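Local coordinates for protein digeranylgeranylglycerophospholipid reductase (Sulfolobus acidocaldarius, PDB 4OPC) that reduces the double bonds of the geranylgeranyl chains of archaeal membrane lipids, using FAD as cofactor, to give saturated archaeols, at residues P63-E69 against L101-R105; D180-A186 against L231-M237; W331-I335 against Y427-P431; L386-D392 against L410-E415. All blocks are in the same frame, centred on the assembly; numbering follows the deposited sequence.

Contact 1: residues P63-E69 against L101-R105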
# COMPACT_ATOMS: atom_id res chain seq x y z
N PRO A 63 -9.42 10.88 11.64
CA PRO A 63 -9.85 10.57 13.00
C PRO A 63 -8.88 9.64 13.70
O PRO A 63 -8.43 8.64 13.15
CB PRO A 63 -11.19 9.86 12.77
CG PRO A 63 -11.72 10.47 11.55
CD PRO A 63 -10.52 10.71 10.67
N TYR A 64 -8.56 9.98 14.93
CA TYR A 64 -7.67 9.19 15.75
C TYR A 64 -8.38 7.92 16.21
O TYR A 64 -9.51 7.99 16.70
CB TYR A 64 -7.27 10.03 16.96
CG TYR A 64 -5.86 9.83 17.44
CD1 TYR A 64 -4.78 10.06 16.61
CD2 TYR A 64 -5.62 9.44 18.75
CE1 TYR A 64 -3.49 9.90 17.07
CE2 TYR A 64 -4.35 9.27 19.21
CZ TYR A 64 -3.28 9.50 18.37
OH TYR A 64 -2.02 9.32 18.86
N PRO A 65 -7.73 6.76 16.06
CA PRO A 65 -8.27 5.48 16.53
C PRO A 65 -8.49 5.51 18.05
O PRO A 65 -7.64 6.03 18.77
CB PRO A 65 -7.15 4.49 16.21
CG PRO A 65 -6.36 5.15 15.13
CD PRO A 65 -6.41 6.60 15.43
N LYS A 66 -9.61 4.97 18.52
CA LYS A 66 -9.92 4.99 19.95
C LYS A 66 -10.76 3.79 20.38
O LYS A 66 -11.43 3.18 19.57
CB LYS A 66 -10.65 6.29 20.30
CG LYS A 66 -11.92 6.50 19.50
CD LYS A 66 -12.72 7.69 20.00
CE LYS A 66 -13.97 7.89 19.15
NZ LYS A 66 -14.75 6.63 18.98
N GLY A 67 -10.73 3.48 21.68
CA GLY A 67 -11.54 2.39 22.20
C GLY A 67 -11.17 1.03 21.65
O GLY A 67 -9.99 0.71 21.54
N GLU A 68 -12.17 0.23 21.29
CA GLU A 68 -11.91 -1.10 20.75
C GLU A 68 -11.14 -1.01 19.40
O GLU A 68 -10.60 -2.02 18.92
CB GLU A 68 -13.20 -1.93 20.60
CG GLU A 68 -13.87 -2.41 21.91
CD GLU A 68 -15.13 -3.27 21.66
OE1 GLU A 68 -15.23 -3.88 20.58
OE2 GLU A 68 -16.03 -3.32 22.54
N GLU A 69 -11.06 0.19 18.82
CA GLU A 69 -10.35 0.40 17.55
C GLU A 69 -8.84 0.35 17.68
O GLU A 69 -8.14 -0.01 16.73
CB GLU A 69 -10.71 1.75 16.93
CG GLU A 69 -12.16 1.92 16.58
CD GLU A 69 -12.54 3.37 16.39
OE1 GLU A 69 -11.63 4.24 16.37
OE2 GLU A 69 -13.75 3.64 16.28
N LEU A 101 -13.29 -2.09 12.55
CA LEU A 101 -13.96 -1.17 13.47
C LEU A 101 -13.61 0.28 13.17
O LEU A 101 -14.48 1.15 13.12
CB LEU A 101 -13.63 -1.52 14.91
CG LEU A 101 -14.59 -1.01 15.98
CD1 LEU A 101 -15.91 -1.76 15.87
CD2 LEU A 101 -13.97 -1.20 17.34
N TYR A 102 -12.33 0.56 12.97
CA TYR A 102 -11.92 1.92 12.64
C TYR A 102 -12.47 2.37 11.29
O TYR A 102 -13.03 3.47 11.18
CB TYR A 102 -10.39 2.05 12.65
CG TYR A 102 -9.95 3.43 12.23
CD1 TYR A 102 -10.04 4.50 13.11
CD2 TYR A 102 -9.50 3.67 10.94
CE1 TYR A 102 -9.67 5.77 12.73
CE2 TYR A 102 -9.12 4.94 10.54
CZ TYR A 102 -9.21 5.99 11.44
OH TYR A 102 -8.85 7.26 11.04
N ASN A 103 -12.30 1.53 10.27
CA ASN A 103 -12.78 1.81 8.92
C ASN A 103 -14.28 2.11 8.93
O ASN A 103 -14.74 3.08 8.29
CB ASN A 103 -12.46 0.58 8.06
CG ASN A 103 -12.45 0.85 6.57
OD1 ASN A 103 -11.71 0.18 5.84
ND2 ASN A 103 -13.26 1.79 6.09
N GLN A 104 -15.05 1.31 9.65
CA GLN A 104 -16.49 1.52 9.72
C GLN A 104 -16.84 2.82 10.43
O GLN A 104 -17.81 3.50 10.07
CB GLN A 104 -17.19 0.32 10.36
CG GLN A 104 -17.20 -0.90 9.43
CD GLN A 104 -17.46 -2.21 10.14
OE1 GLN A 104 -18.24 -2.28 11.09
NE2 GLN A 104 -16.79 -3.27 9.68
N ARG A 105 -16.06 3.19 11.44
CA ARG A 105 -16.31 4.45 12.14
C ARG A 105 -16.05 5.65 11.24
O ARG A 105 -16.82 6.61 11.23
CB ARG A 105 -15.49 4.55 13.43
CG ARG A 105 -15.63 5.89 14.16
CD ARG A 105 -14.33 6.18 14.91
NE ARG A 105 -14.10 7.60 15.13
CZ ARG A 105 -12.95 8.10 15.56
NH1 ARG A 105 -11.93 7.28 15.82
NH2 ARG A 105 -12.82 9.40 15.74

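Contact 2: residues D180-A186 against L231-M237. With PGT ((1S)-2-{[{[(2R)-2,3-dihydroxypropyl]oxy}(hydroxy)phosphoryl]oxy}-1-[(palmitoyloxy)methyl]ethyl stearate), chain C.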
# COMPACT_ATOMS: atom_id res chain seq x y z
N ASP A 180 3.32 -9.65 -12.46
CA ASP A 180 3.11 -10.57 -11.35
C ASP A 180 4.20 -10.47 -10.28
O ASP A 180 3.96 -10.70 -9.11
CB ASP A 180 3.04 -12.02 -11.85
CG ASP A 180 1.79 -12.33 -12.66
OD1 ASP A 180 0.80 -11.56 -12.60
OD2 ASP A 180 1.79 -13.36 -13.35
N LYS A 181 5.41 -10.11 -10.70
CA LYS A 181 6.52 -9.99 -9.76
C LYS A 181 6.50 -8.67 -9.00
O LYS A 181 7.35 -8.46 -8.12
CB LYS A 181 7.86 -10.13 -10.49
CG LYS A 181 8.13 -11.55 -11.00
CD LYS A 181 9.42 -11.65 -11.81
CE LYS A 181 9.27 -10.95 -13.15
NZ LYS A 181 8.04 -11.39 -13.88
N ASP A 182 5.54 -7.80 -9.30
CA ASP A 182 5.41 -6.50 -8.63
C ASP A 182 4.30 -6.54 -7.57
O ASP A 182 3.73 -5.49 -7.21
CB ASP A 182 5.16 -5.38 -9.64
CG ASP A 182 6.39 -5.03 -10.46
OD1 ASP A 182 7.51 -5.48 -10.15
OD2 ASP A 182 6.23 -4.28 -11.45
N ALA A 183 4.01 -7.73 -7.05
CA ALA A 183 3.11 -7.87 -5.92
C ALA A 183 3.56 -9.06 -5.09
O ALA A 183 4.33 -9.90 -5.57
CB ALA A 183 1.66 -8.08 -6.39
N ASP A 184 3.12 -9.08 -3.84
CA ASP A 184 3.29 -10.24 -2.99
C ASP A 184 1.92 -10.83 -2.68
O ASP A 184 0.91 -10.14 -2.70
CB ASP A 184 4.03 -9.86 -1.69
CG ASP A 184 5.55 -9.78 -1.86
OD1 ASP A 184 6.00 -9.42 -2.97
OD2 ASP A 184 6.30 -10.05 -0.88
N VAL A 185 1.90 -12.12 -2.38
CA VAL A 185 0.72 -12.70 -1.77
C VAL A 185 1.09 -12.74 -0.29
O VAL A 185 2.24 -13.04 0.08
CB VAL A 185 0.38 -14.10 -2.33
CG1 VAL A 185 1.55 -15.02 -2.24
CG2 VAL A 185 -0.82 -14.70 -1.60
N ALA A 186 0.15 -12.40 0.57
CA ALA A 186 0.41 -12.35 1.99
C ALA A 186 -0.76 -13.00 2.74
O ALA A 186 -1.90 -12.97 2.28
CB ALA A 186 0.65 -10.93 2.45
N LEU A 231 2.98 -13.81 6.82
CA LEU A 231 4.10 -13.67 5.91
C LEU A 231 3.63 -13.19 4.55
O LEU A 231 2.46 -13.31 4.20
CB LEU A 231 4.87 -15.00 5.74
CG LEU A 231 4.27 -16.02 4.78
CD1 LEU A 231 5.34 -17.03 4.35
CD2 LEU A 231 3.08 -16.74 5.41
N GLY A 232 4.57 -12.65 3.79
CA GLY A 232 4.35 -12.28 2.41
C GLY A 232 5.44 -12.93 1.58
O GLY A 232 6.60 -13.04 2.03
N ILE A 233 5.08 -13.38 0.38
CA ILE A 233 6.07 -13.91 -0.56
C ILE A 233 5.84 -13.28 -1.93
O ILE A 233 4.71 -12.92 -2.26
CB ILE A 233 6.03 -15.45 -0.66
CG1 ILE A 233 4.72 -15.92 -1.26
CG2 ILE A 233 6.24 -16.09 0.71
CD1 ILE A 233 4.64 -17.42 -1.41
N GLN A 234 6.90 -13.12 -2.70
CA GLN A 234 6.81 -12.49 -4.01
C GLN A 234 6.02 -13.34 -5.00
O GLN A 234 6.22 -14.55 -5.11
CB GLN A 234 8.20 -12.19 -4.56
CG GLN A 234 8.18 -11.50 -5.91
CD GLN A 234 9.55 -11.08 -6.36
OE1 GLN A 234 10.55 -11.69 -5.97
NE2 GLN A 234 9.61 -10.07 -7.21
N GLY A 235 5.11 -12.70 -5.73
CA GLY A 235 4.39 -13.38 -6.80
C GLY A 235 5.20 -13.56 -8.08
O GLY A 235 6.30 -13.01 -8.22
N GLY A 236 4.67 -14.33 -9.02
CA GLY A 236 5.30 -14.47 -10.32
C GLY A 236 6.58 -15.28 -10.33
O GLY A 236 7.31 -15.24 -11.31
N MET A 237 6.85 -16.02 -9.25
CA MET A 237 8.09 -16.78 -9.12
C MET A 237 7.89 -18.29 -9.05
O MET A 237 8.86 -19.05 -8.95
CB MET A 237 8.86 -16.34 -7.86
CG MET A 237 9.15 -14.85 -7.78
SD MET A 237 10.31 -14.30 -9.04
CE MET A 237 11.85 -14.94 -8.38
C48 PGT C . 10.53 -7.10 0.31
C47 PGT C . 9.45 -6.44 -0.52
C46 PGT C . 8.11 -7.06 -0.17
C45 PGT C . 7.87 -6.95 1.32
C44 PGT C . 6.39 -6.94 1.62
C43 PGT C . 5.98 -8.28 2.22
C42 PGT C . 4.47 -8.30 2.35
C41 PGT C . 4.08 -7.29 3.39
C40 PGT C . 2.78 -7.68 4.05
C39 PGT C . 2.81 -7.12 5.46
C38 PGT C . 3.02 -5.63 5.40
C37 PGT C . 3.22 -5.12 6.81
C36 PGT C . 3.32 -3.62 6.75
C35 PGT C . 3.84 -3.06 8.06
C34 PGT C . 3.87 -1.55 7.97
C33 PGT C . 4.68 -0.94 9.10
C32 PGT C . 4.06 0.35 9.58
C31 PGT C . 4.41 1.53 8.68
O31 PGT C . 3.49 2.20 8.24
O2 PGT C . 5.75 1.86 8.35
C2 PGT C . 6.34 2.93 9.06
C1 PGT C . 5.96 4.29 8.52
O3P PGT C . 4.86 4.35 7.63
P PGT C . 5.12 4.85 6.15
O1P PGT C . 6.42 4.19 5.74
O2P PGT C . 4.00 4.43 5.21
O4P PGT C . 5.29 6.43 6.04
C4 PGT C . 5.51 7.25 7.17
C5 PGT C . 5.76 8.68 6.76
O5 PGT C . 4.80 9.52 7.36
C6 PGT C . 5.67 8.80 5.25
O6 PGT C . 4.50 9.47 4.87
C3 PGT C . 7.86 2.90 8.94
O3 PGT C . 8.45 1.78 9.55
C11 PGT C . 9.60 1.34 8.88
O11 PGT C . 10.43 2.15 8.50
C12 PGT C . 9.81 -0.13 8.61
C13 PGT C . 11.27 -0.42 8.32
C14 PGT C . 11.43 -1.90 8.03
C15 PGT C . 11.46 -2.14 6.53
C16 PGT C . 11.76 -3.60 6.25
C17 PGT C . 12.89 -3.67 5.24
C18 PGT C . 13.43 -5.08 5.16
C19 PGT C . 14.74 -5.08 4.39
C20 PGT C . 15.84 -4.43 5.20
C21 PGT C . 16.98 -5.41 5.39
C22 PGT C . 18.31 -4.68 5.45
C23 PGT C . 19.41 -5.63 5.02
C24 PGT C . 20.70 -4.87 4.81
C25 PGT C . 21.24 -5.17 3.43
C26 PGT C . 21.48 -3.87 2.68
O HOH W 1 6.67 -13.79 -13.54

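Contact 3: residues W331-I335 against Y427-P431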
# COMPACT_ATOMS: atom_id res chain seq x y z
N TRP A 331 -5.37 16.54 -12.70
CA TRP A 331 -3.95 16.19 -12.70
C TRP A 331 -3.25 16.46 -11.37
O TRP A 331 -2.22 15.84 -11.07
CB TRP A 331 -3.24 16.92 -13.83
CG TRP A 331 -2.00 16.23 -14.33
CD1 TRP A 331 -0.71 16.66 -14.19
CD2 TRP A 331 -1.93 14.98 -15.03
NE1 TRP A 331 0.15 15.76 -14.77
CE2 TRP A 331 -0.57 14.73 -15.30
CE3 TRP A 331 -2.89 14.07 -15.48
CZ2 TRP A 331 -0.15 13.58 -15.98
CZ3 TRP A 331 -2.47 12.94 -16.16
CH2 TRP A 331 -1.11 12.70 -16.39
N ASP A 332 -3.79 17.39 -10.58
CA ASP A 332 -3.22 17.69 -9.27
C ASP A 332 -3.19 16.46 -8.37
O ASP A 332 -2.42 16.40 -7.42
CB ASP A 332 -4.00 18.80 -8.57
CG ASP A 332 -3.61 20.18 -9.07
OD1 ASP A 332 -2.57 20.30 -9.74
OD2 ASP A 332 -4.35 21.14 -8.76
N MET A 333 -4.04 15.48 -8.67
CA MET A 333 -4.01 14.21 -7.95
C MET A 333 -2.60 13.63 -8.03
O MET A 333 -2.02 13.23 -7.01
CB MET A 333 -4.99 13.21 -8.56
CG MET A 333 -4.82 11.79 -8.04
SD MET A 333 -5.22 11.68 -6.28
CE MET A 333 -4.47 10.11 -5.86
N ASN A 334 -2.05 13.61 -9.23
CA ASN A 334 -0.72 13.07 -9.46
C ASN A 334 0.35 13.92 -8.79
O ASN A 334 1.23 13.39 -8.13
CB ASN A 334 -0.42 13.01 -10.95
CG ASN A 334 -1.20 11.93 -11.66
OD1 ASN A 334 -1.32 10.82 -11.16
ND2 ASN A 334 -1.73 12.26 -12.83
N ILE A 335 0.26 15.23 -8.97
CA ILE A 335 1.26 16.12 -8.38
C ILE A 335 1.31 15.97 -6.86
O ILE A 335 2.38 15.80 -6.27
CB ILE A 335 0.98 17.58 -8.74
CG1 ILE A 335 0.87 17.77 -10.26
CG2 ILE A 335 2.05 18.48 -8.13
CD1 ILE A 335 2.04 17.24 -11.03
N TYR A 427 7.88 14.98 -12.32
CA TYR A 427 6.67 14.39 -12.85
C TYR A 427 6.02 15.36 -13.86
O TYR A 427 6.00 16.56 -13.64
CB TYR A 427 5.70 14.08 -11.71
CG TYR A 427 4.50 13.29 -12.19
CD1 TYR A 427 4.54 11.89 -12.24
CD2 TYR A 427 3.36 13.93 -12.65
CE1 TYR A 427 3.47 11.17 -12.72
CE2 TYR A 427 2.29 13.22 -13.13
CZ TYR A 427 2.34 11.84 -13.16
OH TYR A 427 1.26 11.14 -13.64
N PRO A 428 5.50 14.82 -14.98
CA PRO A 428 4.91 15.63 -16.05
C PRO A 428 3.85 16.59 -15.53
O PRO A 428 3.00 16.19 -14.75
CB PRO A 428 4.22 14.61 -16.95
CG PRO A 428 4.86 13.32 -16.66
CD PRO A 428 5.47 13.38 -15.30
N ARG A 429 3.90 17.85 -15.96
CA ARG A 429 2.96 18.84 -15.46
C ARG A 429 1.61 18.76 -16.17
O ARG A 429 0.64 19.38 -15.74
CB ARG A 429 3.54 20.25 -15.59
CG ARG A 429 4.86 20.44 -14.85
CD ARG A 429 4.74 20.01 -13.39
NE ARG A 429 3.66 20.70 -12.70
CZ ARG A 429 3.54 20.78 -11.38
NH1 ARG A 429 4.44 20.21 -10.59
NH2 ARG A 429 2.51 21.43 -10.84
N SER A 430 1.55 18.01 -17.26
CA SER A 430 0.31 17.83 -17.99
C SER A 430 0.29 16.43 -18.62
O SER A 430 1.34 15.81 -18.76
CB SER A 430 0.17 18.90 -19.07
OG SER A 430 0.89 18.54 -20.23
N PRO A 431 -0.89 15.94 -19.00
CA PRO A 431 -1.02 14.62 -19.63
C PRO A 431 -0.23 14.46 -20.93
O PRO A 431 0.17 13.34 -21.26
CB PRO A 431 -2.52 14.53 -19.95
CG PRO A 431 -3.15 15.38 -18.92
CD PRO A 431 -2.21 16.51 -18.68

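Contact 4: residues L386-D392 against L410-E415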
# COMPACT_ATOMS: atom_id res chain seq x y z
N LEU A 386 18.94 6.83 -0.27
CA LEU A 386 20.10 6.07 0.14
C LEU A 386 21.28 6.90 -0.34
O LEU A 386 21.64 6.85 -1.51
CB LEU A 386 20.10 4.69 -0.52
CG LEU A 386 21.35 3.84 -0.29
CD1 LEU A 386 21.61 3.67 1.20
CD2 LEU A 386 21.20 2.49 -0.96
N HIS A 387 21.83 7.70 0.56
CA HIS A 387 22.82 8.70 0.17
C HIS A 387 24.08 8.01 -0.31
O HIS A 387 24.51 7.01 0.27
CB HIS A 387 23.09 9.68 1.31
CG HIS A 387 21.87 10.43 1.76
ND1 HIS A 387 21.31 11.44 1.01
CD2 HIS A 387 21.09 10.29 2.85
CE1 HIS A 387 20.24 11.91 1.64
NE2 HIS A 387 20.09 11.22 2.76
N LEU A 388 24.66 8.54 -1.39
CA LEU A 388 25.86 7.96 -2.01
C LEU A 388 26.96 7.78 -0.97
O LEU A 388 27.72 6.81 -1.02
CB LEU A 388 26.34 8.84 -3.16
CG LEU A 388 25.37 9.02 -4.34
CD1 LEU A 388 25.97 9.92 -5.40
CD2 LEU A 388 24.98 7.68 -4.93
N SER A 389 27.01 8.71 -0.02
CA SER A 389 27.93 8.65 1.11
C SER A 389 27.76 7.39 1.97
O SER A 389 28.73 6.68 2.23
CB SER A 389 27.73 9.88 2.00
OG SER A 389 28.37 9.70 3.25
N VAL A 390 26.54 7.13 2.42
CA VAL A 390 26.22 5.95 3.22
C VAL A 390 26.54 4.68 2.43
O VAL A 390 27.00 3.67 2.98
CB VAL A 390 24.72 5.95 3.64
CG1 VAL A 390 24.31 4.62 4.26
CG2 VAL A 390 24.45 7.10 4.59
N ALA A 391 26.32 4.75 1.12
CA ALA A 391 26.68 3.66 0.23
C ALA A 391 28.19 3.42 0.25
O ALA A 391 28.63 2.28 0.30
CB ALA A 391 26.19 3.94 -1.19
N ASP A 392 28.97 4.50 0.22
CA ASP A 392 30.43 4.38 0.24
C ASP A 392 30.91 3.70 1.52
O ASP A 392 31.77 2.82 1.48
CB ASP A 392 31.10 5.74 0.07
CG ASP A 392 31.07 6.23 -1.37
OD1 ASP A 392 30.84 5.41 -2.29
OD2 ASP A 392 31.28 7.45 -1.59
N LEU A 410 25.59 -2.20 -4.21
CA LEU A 410 24.77 -1.27 -3.44
C LEU A 410 24.96 0.18 -3.90
O LEU A 410 24.00 0.96 -3.89
CB LEU A 410 25.06 -1.40 -1.94
CG LEU A 410 24.18 -0.49 -1.07
CD1 LEU A 410 22.72 -0.89 -1.22
CD2 LEU A 410 24.62 -0.53 0.39
N LYS A 411 26.18 0.53 -4.28
CA LYS A 411 26.43 1.88 -4.77
C LYS A 411 25.62 2.17 -6.03
O LYS A 411 25.01 3.23 -6.15
CB LYS A 411 27.91 2.07 -5.07
CG LYS A 411 28.23 3.42 -5.67
CD LYS A 411 27.81 4.55 -4.74
CE LYS A 411 28.35 5.89 -5.21
NZ LYS A 411 29.84 5.93 -5.15
N ALA A 412 25.62 1.23 -6.96
CA ALA A 412 24.84 1.37 -8.18
C ALA A 412 23.34 1.43 -7.88
O ALA A 412 22.59 2.15 -8.55
CB ALA A 412 25.13 0.23 -9.14
N VAL A 413 22.90 0.67 -6.89
CA VAL A 413 21.51 0.69 -6.48
C VAL A 413 21.14 2.09 -6.00
O VAL A 413 20.11 2.65 -6.40
CB VAL A 413 21.25 -0.34 -5.38
CG1 VAL A 413 19.86 -0.19 -4.83
CG2 VAL A 413 21.44 -1.74 -5.93
N ALA A 414 22.00 2.67 -5.16
CA ALA A 414 21.78 4.03 -4.67
C ALA A 414 21.71 5.05 -5.81
O ALA A 414 20.90 5.98 -5.77
CB ALA A 414 22.85 4.42 -3.67
N GLU A 415 22.53 4.85 -6.84
CA GLU A 415 22.54 5.72 -8.00
C GLU A 415 21.22 5.62 -8.76
O GLU A 415 20.65 6.63 -9.16
CB GLU A 415 23.72 5.39 -8.92
CG GLU A 415 25.07 5.78 -8.35
CD GLU A 415 26.24 5.14 -9.09
OE1 GLU A 415 26.00 4.32 -10.00
OE2 GLU A 415 27.40 5.46 -8.75
O HOH W 2 19.52 7.31 -3.25

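Contact 1: residues P63-E69 against L101-R105
Arg105 and Tyr102, one helical turn apart, reach from helix 99-112 into the loop 63-69 and bind its backbone. Arg105 NH1 donates to Tyr64 O at 2.7 Å, almost straight (170°); the acceptor lies in the guanidinium plane, whereas the donor stands above the carbonyl plane. Tyr102 OH gives a 2.6 Å bond to Pro63 O, in the carbonyl plane and on a lone pair.

The charged contact is a salt bridge from Arg105 NH1 to Glu69 OE1 at 3.1 Å, through the syn lone pair, with carboxylate and guanidinium nearly coplanar (18°). The same OE1 accepts Lys66 N at 3.0 Å from above the carboxylate plane, so two N-H groups grip one oxygen and the loop is tied back on itself. Arg105 NE has a second acidic partner, Glu109.

Carbon atoms cover both faces of the guanidinium: Lys66 CE lies over the centre of one face, 3.7 Å from Arg105 CZ, and Pro63 CB over the opposite face, offset toward the rim. With CG opposite the backbone N (chi1 175°) and an extended chain as far as NE, Arg105 reaches the loop. Leu101 CD2 packs on Glu68 CB at 3.4 Å, and Pro65 CG approaches the Tyr102 ring at CE1. A leucine in place of Arg105 would probably leave Tyr64 O without this donor and the Glu69 carboxylate without its cationic mate.

Helix 99-112 is thereby joined to the connection between helix 54-60 and strand 70-80, on the side where Tyr102 lies close to FAD-binding Phe16.

Contact 2: residues D180-A186 against L231-M237
Val185 and Ile233 lie side by side and point the same way from neighbouring strands, as an antiparallel hydrogen-bonded pair. In both, CG1 sits between the backbone N and the carbonyl carbon (chi1 54° and 66°), which brings the two CG1 atoms within a tight 3.4 Å. Their backbones exchange two bonds, Val185 N to Ile233 O and Ile233 N to Val185 O.

Ala186 CB points to the other face; with its partner Gly232 it forms a non-hydrogen-bonded pair, CA atoms 4.0 Å apart. Gly232 CA lies 4.0 Å from PGT C42, so close that a CB here would probably clash with the lipid chain. Asp184 sets its carboxylate against the Ile233 peptide and the start of Gln234, with OD1 3.3 Å from Gln234 CA, while OD2 approaches PGT C46 at 3.6 Å.

Gln234, its chain extended, donates from NE2 to Lys181 O at 2.9 Å, nearly straight (170°) and on a lone pair of that oxygen, which lies in the Gln234 amide plane. Just past the strand, Gly235 N donates to Ala183 O. Lys181 crosses Met237 at about a right angle, CD meeting SD, and a water links its NZ to Gly236 O; Asp179 is that ammonium's salt-bridge partner. Gly235 and Gly236 let the chain pass close to Asp180 and Lys181; a CB at either would probably clash.

Strands 183-193 and 226-234 adjoin antiparallel in the large mixed sheet, both in the part of the chain matching the geranylgeranyl reductase catalytic family; Asp184 and Gly232 line the lipid pocket and Ala186 touches the reduced flavin.

Contact 3: residues W331-I335 against Y427-P431
Residues 331-335, at the beginning of a long helical segment, face the irregular chain 427-431, with Trp331 CA 7.0 Å from Ser430 CA and Ile335 CA 7.2 Å from Tyr427 CA, so side chains bridge the backbones. Trp331 points toward the loop: its CG lies opposite the backbone N (chi1 -154°), and the indole slots in beside the loop. Trp331 NE1 donates to Pro428 O at 2.9 Å and 174°; this oxygen lies in the indole plane, but the donor stands above the carbonyl plane.

Pro431 covers a face of the same indole in a CH-pi contact, its CG 3.9 Å from the centroid of the six-membered ring. On the opposite face Asn334 ND2 lies toward the rim. The segment 427-431 is the connection between helices 410-425 and 434-452, and the contact fastens this link of the C-terminal helical region onto the beginning of the long helix 332-357.

The Tyr427 ring meets the indole obliquely, planes 38° apart, and Tyr427 CE2 comes within 3.5 Å of Asn334 CB. Polar ends of this pair are satisfied by another loop: Tyr427 OH is bonded to Tyr277 O, and the Asn334 amide to Met279 N and Thr278 OG1. At the outer side, Arg429 bends back at chi2 and chi3 to lay its guanidinium over Ile335; CD1 sits beneath the centre of that flat group, 3.9 Å from Arg429 CZ.

Contact 4: residues L386-D392 against L410-E415
Lys411 NZ donates to Asp392 OD1 at 3.1 Å, a salt bridge that reaches the carboxylate on its syn side, 16° out of plane. The lysine chain gets there by folding: after CG leaves opposite the backbone N (chi1 176°), bends at chi2 and chi4 turn it across the neighbouring helix. On the way Lys411 CD passes Ala391 CB at 3.9 Å, and CE meets Leu388 CD2 at 3.8 Å. An alanine in its place would probably leave Asp392 without this cationic partner and uncover Ala391 and Leu388.

Beneath the ion pair the contact is apolar. Ala414 CB faces Ala391 CB at 4.2 Å and lies 3.7 Å from Leu386 CD2; the same Leu386 methyl carbon reaches Leu410 CD1 at 3.7 Å. Leu388 CD2 also touches Glu415 CG, the two side chains crossing at about a right angle.

The segments of helices 388-397 and 410-425 run antiparallel (173°) with axes 9.1 Å apart, a helical hairpin in which Leu410 also packs on Phe354 of helix 332-357. Alanine and leucine methyls meet where the helices come together, so their pairing rests mainly on apolar contact, while the Asp392-Lys411 pair, on the more exposed side, probably adds direction to it.

How the contacts relate
The contacts follow one another along the chain except that contact 4 is nested within the loop closed by contact 3. Contacts 1 and 4 lie on opposite sides of the chain's centre, their centres about 41 Å apart, and no two contacts touch; the nearest atoms of contacts 2 and 4 are about 14 Å apart. Helix 410-425 carries one side of contact 4 and leads into the loop of contact 3, while helix 332-357 passes from contact 3 toward residues of contacts 2 and 4. Contact 1 lies near FAD-binding residues, but only contact 2 touches both flavin and lipid, while contacts 3 and 4 tie the C-terminal helices together.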